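Local coordinates for protein putative enoyl-CoA hydratase/isomerase (Acinetobacter baumannii, PDB 3FDU) that probably catalyses the hydration or double-bond isomerisation of enoyl-CoA thioesters, as a member of the crotonase superfamily, at residues K26-G31 / G65-D70; I113-L118 / A130-P135. The protein carries 4 engineered substitutions. All coordinates share one frame; numbering follows the deposited sequence.

Contact 1: K26-G31 / G65-D70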
# COMPACT_ATOMS: atom_id res chain seq x y z
N LYS A 26 14.90 -25.60 -14.54
CA LYS A 26 13.90 -24.51 -14.56
C LYS A 26 14.44 -23.23 -13.93
O LYS A 26 13.74 -22.56 -13.12
CB LYS A 26 12.62 -24.92 -13.84
CG LYS A 26 11.90 -26.07 -14.58
CD LYS A 26 10.73 -26.60 -13.78
CE LYS A 26 9.55 -25.70 -13.93
NZ LYS A 26 8.32 -26.48 -14.33
N ASN A 27 15.67 -22.90 -14.32
CA ASN A 27 16.24 -21.61 -13.97
C ASN A 27 16.46 -21.43 -12.45
O ASN A 27 16.54 -20.29 -11.94
CB ASN A 27 15.36 -20.49 -14.55
CG ASN A 27 15.66 -20.25 -16.05
OD1 ASN A 27 16.43 -21.00 -16.64
ND2 ASN A 27 15.05 -19.20 -16.66
N ALA A 28 16.56 -22.52 -11.71
CA ALA A 28 17.02 -22.39 -10.30
C ALA A 28 18.38 -21.70 -10.25
O ALA A 28 19.24 -21.96 -11.10
CB ALA A 28 17.08 -23.78 -9.53
N LEU A 29 18.58 -20.83 -9.26
CA LEU A 29 19.82 -20.03 -9.20
C LEU A 29 20.80 -20.58 -8.16
O LEU A 29 20.41 -20.87 -7.07
CB LEU A 29 19.53 -18.56 -8.89
CG LEU A 29 18.52 -17.97 -9.89
CD1 LEU A 29 18.07 -16.57 -9.48
CD2 LEU A 29 19.13 -17.93 -11.34
N TYR A 30 22.07 -20.70 -8.55
CA TYR A 30 23.14 -21.09 -7.63
C TYR A 30 24.02 -19.88 -7.30
O TYR A 30 23.99 -18.88 -8.01
CB TYR A 30 23.95 -22.27 -8.21
CG TYR A 30 24.47 -22.08 -9.65
CD1 TYR A 30 25.75 -21.61 -9.88
CD2 TYR A 30 23.68 -22.39 -10.74
CE1 TYR A 30 26.23 -21.44 -11.18
CE2 TYR A 30 24.15 -22.21 -12.06
CZ TYR A 30 25.43 -21.76 -12.25
OH TYR A 30 25.92 -21.60 -13.52
N GLY A 31 24.83 -20.00 -6.25
CA GLY A 31 25.70 -18.93 -5.74
C GLY A 31 26.30 -18.01 -6.79
O GLY A 31 26.05 -16.77 -6.81
N GLY A 65 13.71 -20.50 -8.23
CA GLY A 65 14.20 -20.12 -6.87
C GLY A 65 15.63 -20.59 -6.57
O GLY A 65 16.37 -20.98 -7.47
N ASN A 66 16.02 -20.56 -5.29
CA ASN A 66 17.38 -20.98 -4.89
C ASN A 66 17.58 -22.47 -5.25
O ASN A 66 16.75 -23.28 -4.93
CB ASN A 66 17.53 -20.78 -3.38
CG ASN A 66 18.94 -20.91 -2.93
OD1 ASN A 66 19.86 -20.44 -3.62
ND2 ASN A 66 19.14 -21.55 -1.75
N ASP A 67 18.68 -22.81 -5.91
CA ASP A 67 18.98 -24.20 -6.23
C ASP A 67 19.13 -25.08 -4.96
O ASP A 67 19.99 -24.81 -4.05
CB ASP A 67 20.25 -24.23 -7.06
CG ASP A 67 20.62 -25.64 -7.52
OD1 ASP A 67 20.31 -25.96 -8.67
OD2 ASP A 67 21.22 -26.42 -6.72
N MET A 68 18.30 -26.14 -4.88
CA MET A 68 18.19 -26.84 -3.59
C MET A 68 19.45 -27.69 -3.30
O MET A 68 19.89 -27.81 -2.16
CB MET A 68 16.86 -27.62 -3.44
CG MET A 68 16.47 -27.80 -1.96
SD MET A 68 15.74 -26.37 -1.11
CE MET A 68 16.09 -24.87 -1.97
N LYS A 69 20.05 -28.24 -4.34
CA LYS A 69 21.29 -28.97 -4.15
C LYS A 69 22.37 -28.06 -3.56
O LYS A 69 22.98 -28.42 -2.56
CB LYS A 69 21.77 -29.56 -5.47
CG LYS A 69 21.60 -31.06 -5.50
CD LYS A 69 21.12 -31.57 -6.86
CE LYS A 69 20.43 -32.92 -6.69
NZ LYS A 69 19.72 -33.30 -7.95
N ASP A 70 22.58 -26.91 -4.20
CA ASP A 70 23.46 -25.84 -3.71
C ASP A 70 23.12 -25.49 -2.26
O ASP A 70 24.01 -25.40 -1.39
CB ASP A 70 23.29 -24.61 -4.62
CG ASP A 70 24.38 -23.56 -4.46
OD1 ASP A 70 25.57 -23.88 -4.66
OD2 ASP A 70 24.06 -22.38 -4.24

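Contact 2: I113-L118 / A130-P135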
# COMPACT_ATOMS: atom_id res chain seq x y z
N ILE A 113 13.31 -15.84 -4.49
CA ILE A 113 13.87 -14.70 -5.19
C ILE A 113 13.15 -14.33 -6.52
O ILE A 113 13.24 -13.20 -6.97
CB ILE A 113 15.36 -14.95 -5.51
CG1 ILE A 113 15.98 -13.65 -6.04
CG2 ILE A 113 15.52 -16.07 -6.55
CD1 ILE A 113 17.21 -13.23 -5.34
N GLY A 114 12.45 -15.28 -7.15
CA GLY A 114 11.63 -14.97 -8.34
C GLY A 114 10.49 -14.01 -8.03
O GLY A 114 10.06 -13.25 -8.92
N VAL A 115 10.02 -14.00 -6.79
CA VAL A 115 9.07 -12.98 -6.33
C VAL A 115 9.80 -11.74 -5.71
O VAL A 115 9.40 -10.61 -5.99
CB VAL A 115 8.08 -13.50 -5.25
CG1 VAL A 115 7.20 -12.35 -4.67
CG2 VAL A 115 7.11 -14.52 -5.82
N THR A 116 10.79 -11.95 -4.84
CA THR A 116 11.37 -10.76 -4.15
C THR A 116 12.15 -9.81 -5.08
O THR A 116 12.22 -8.62 -4.82
CB THR A 116 12.23 -11.15 -2.96
OG1 THR A 116 13.33 -11.93 -3.44
CG2 THR A 116 11.41 -11.95 -1.92
N ILE A 117 12.73 -10.33 -6.16
CA ILE A 117 13.37 -9.48 -7.15
C ILE A 117 12.36 -8.56 -7.87
O ILE A 117 12.72 -7.46 -8.31
CB ILE A 117 14.24 -10.28 -8.18
CG1 ILE A 117 15.20 -9.30 -8.88
CG2 ILE A 117 13.34 -10.96 -9.24
CD1 ILE A 117 16.57 -9.73 -9.06
N LEU A 118 11.09 -8.97 -7.96
CA LEU A 118 10.03 -8.14 -8.57
C LEU A 118 9.86 -6.85 -7.80
O LEU A 118 9.47 -5.81 -8.36
CB LEU A 118 8.69 -8.89 -8.57
CG LEU A 118 8.73 -10.25 -9.27
CD1 LEU A 118 7.33 -10.82 -9.26
CD2 LEU A 118 9.30 -10.06 -10.72
N ALA A 130 2.16 -17.85 -15.34
CA ALA A 130 3.01 -17.54 -14.19
C ALA A 130 2.50 -18.15 -12.88
O ALA A 130 1.33 -18.05 -12.53
CB ALA A 130 3.16 -16.06 -14.06
N LEU A 131 3.41 -18.78 -12.14
CA LEU A 131 3.06 -19.40 -10.88
C LEU A 131 4.07 -18.93 -9.85
O LEU A 131 5.25 -19.27 -9.94
CB LEU A 131 3.09 -20.94 -10.99
CG LEU A 131 1.90 -21.54 -11.80
CD1 LEU A 131 2.19 -23.03 -11.95
CD2 LEU A 131 0.49 -21.26 -11.16
N PHE A 132 3.60 -18.20 -8.86
CA PHE A 132 4.48 -17.53 -7.91
C PHE A 132 4.44 -18.22 -6.54
O PHE A 132 3.44 -18.80 -6.15
CB PHE A 132 4.05 -16.08 -7.70
CG PHE A 132 3.96 -15.24 -8.96
CD1 PHE A 132 5.05 -14.48 -9.37
CD2 PHE A 132 2.78 -15.17 -9.70
CE1 PHE A 132 4.97 -13.67 -10.52
CE2 PHE A 132 2.69 -14.37 -10.86
CZ PHE A 132 3.79 -13.62 -11.28
N GLN A 133 5.52 -18.07 -5.76
CA GLN A 133 5.51 -18.54 -4.38
C GLN A 133 6.63 -17.88 -3.59
O GLN A 133 7.71 -17.62 -4.14
CB GLN A 133 5.68 -20.08 -4.35
CG GLN A 133 5.53 -20.68 -2.88
CD GLN A 133 5.93 -22.15 -2.90
OE1 GLN A 133 6.60 -22.59 -3.84
NE2 GLN A 133 5.48 -22.91 -1.92
N ILE A 134 6.36 -17.57 -2.31
CA ILE A 134 7.40 -17.17 -1.35
C ILE A 134 7.47 -18.27 -0.30
O ILE A 134 6.75 -18.26 0.69
CB ILE A 134 7.02 -15.84 -0.62
CG1 ILE A 134 6.40 -14.87 -1.63
CG2 ILE A 134 8.28 -15.17 0.03
CD1 ILE A 134 6.10 -13.50 -1.03
N PRO A 135 8.32 -19.24 -0.52
CA PRO A 135 8.34 -20.45 0.31
C PRO A 135 9.19 -20.35 1.56
O PRO A 135 9.32 -21.37 2.29
CB PRO A 135 8.97 -21.50 -0.63
CG PRO A 135 9.88 -20.68 -1.51
CD PRO A 135 9.21 -19.33 -1.69

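Contact 1: K26-G31 / G65-D70
The carboxylate of Asp70 is met from above its plane, 44° out, by Gly31 N, which donates to Asp70 OD2 at 3.2 Å; CA and CB of Tyr30 rest beside the same oxygen. Gly31 opens helix 31-46, whose positive end would be expected to favour the ionised form of Asp70. This is the loop pair of the crotonase fold in which the segment 65-67 leads into helix 68-76, and in relatives the N-H at the place of Asn66 helps form the oxyanion hole. Leu29 and Asn66 form a single beta bridge: Leu29 N donates to Gly65 O at 2.8 Å, and Asp67 N returns a nearly straight bond (169°) to Leu29 O at the same length of 2.8 Å. Asp67 is the N-cap of helix 68-76: its CG stands anti to the backbone N, and its OD2 accepts from Asp70 N at 2.9 Å in an almost linear bond (178°). OD1 forms a salt bridge with NH1 of Arg22, while Tyr30 sends its hydroxyl to His6. On the buried side, Ala28 CB sits 3.8 Å from Asp67 CA, and Ala28 CA approaches Gly65 O at 3.2 Å in a CA-H...O contact.

Contact 2: I113-L118 / A130-P135
Val115 presses both of its methyls into segment 130-135, and most of the tight packing is its work. CG2 comes at the edge of the Phe132 ring, near the ring plane, and lies 3.9 Å from Phe132 CB; it reaches on to the backbone, 3.6 Å from Gln133 O. CG1, set anti to the backbone N (chi1 174°), takes the other direction and meets Ile134 CD1 at 4.0 Å, the two side chains crossing at about a right angle. One turn further on, Leu118 touches through a single branch, CD1 to Phe132 CE1 at 3.9 Å, again crosswise. Apart from the methyl against the Gln133 carbonyl oxygen, these are van der Waals contacts between apolar groups. The Phe132 side chain also touches Val106, Ala110 and Val181, and its ring meets that of Phe170, the planes about 15° apart. The looser, more open side is that of Gln133. Its CB points away from the helix, and its amide is held by Lys169 and the backbone O of Ala167. Leu118 O, for its part, makes a weak hydrogen bond to His158 of the second subunit. A short helix following strand 109-111 and packed on the neighbouring parallel strand 131-133, with Leu118 of segment 113-118 also touching Ile104 of strand 102-106, belongs to the spiral beta-beta-alpha core of the crotonase fold.

Contact 1 is partly buried and lies about 13 Å from the centre of the chain, measured between centres; contact 2 is buried, at about 8 Å. Their chemistry follows: backbone hydrogen bonds and carboxylates at helix starts hold the loops of contact 1, whereas contact 2 joins helix to strand through aliphatic and aromatic groups. They share no segment, yet they touch, Leu29 CD1 packing on Ile113 CG2 at 3.9 Å. The same neighbourhood brings Asn66 N to 5.5 Å from Ile113 N, an arrangement consistent with the paired peptide N-H groups of a crotonase oxyanion hole, each supplied by a segment from a different contact.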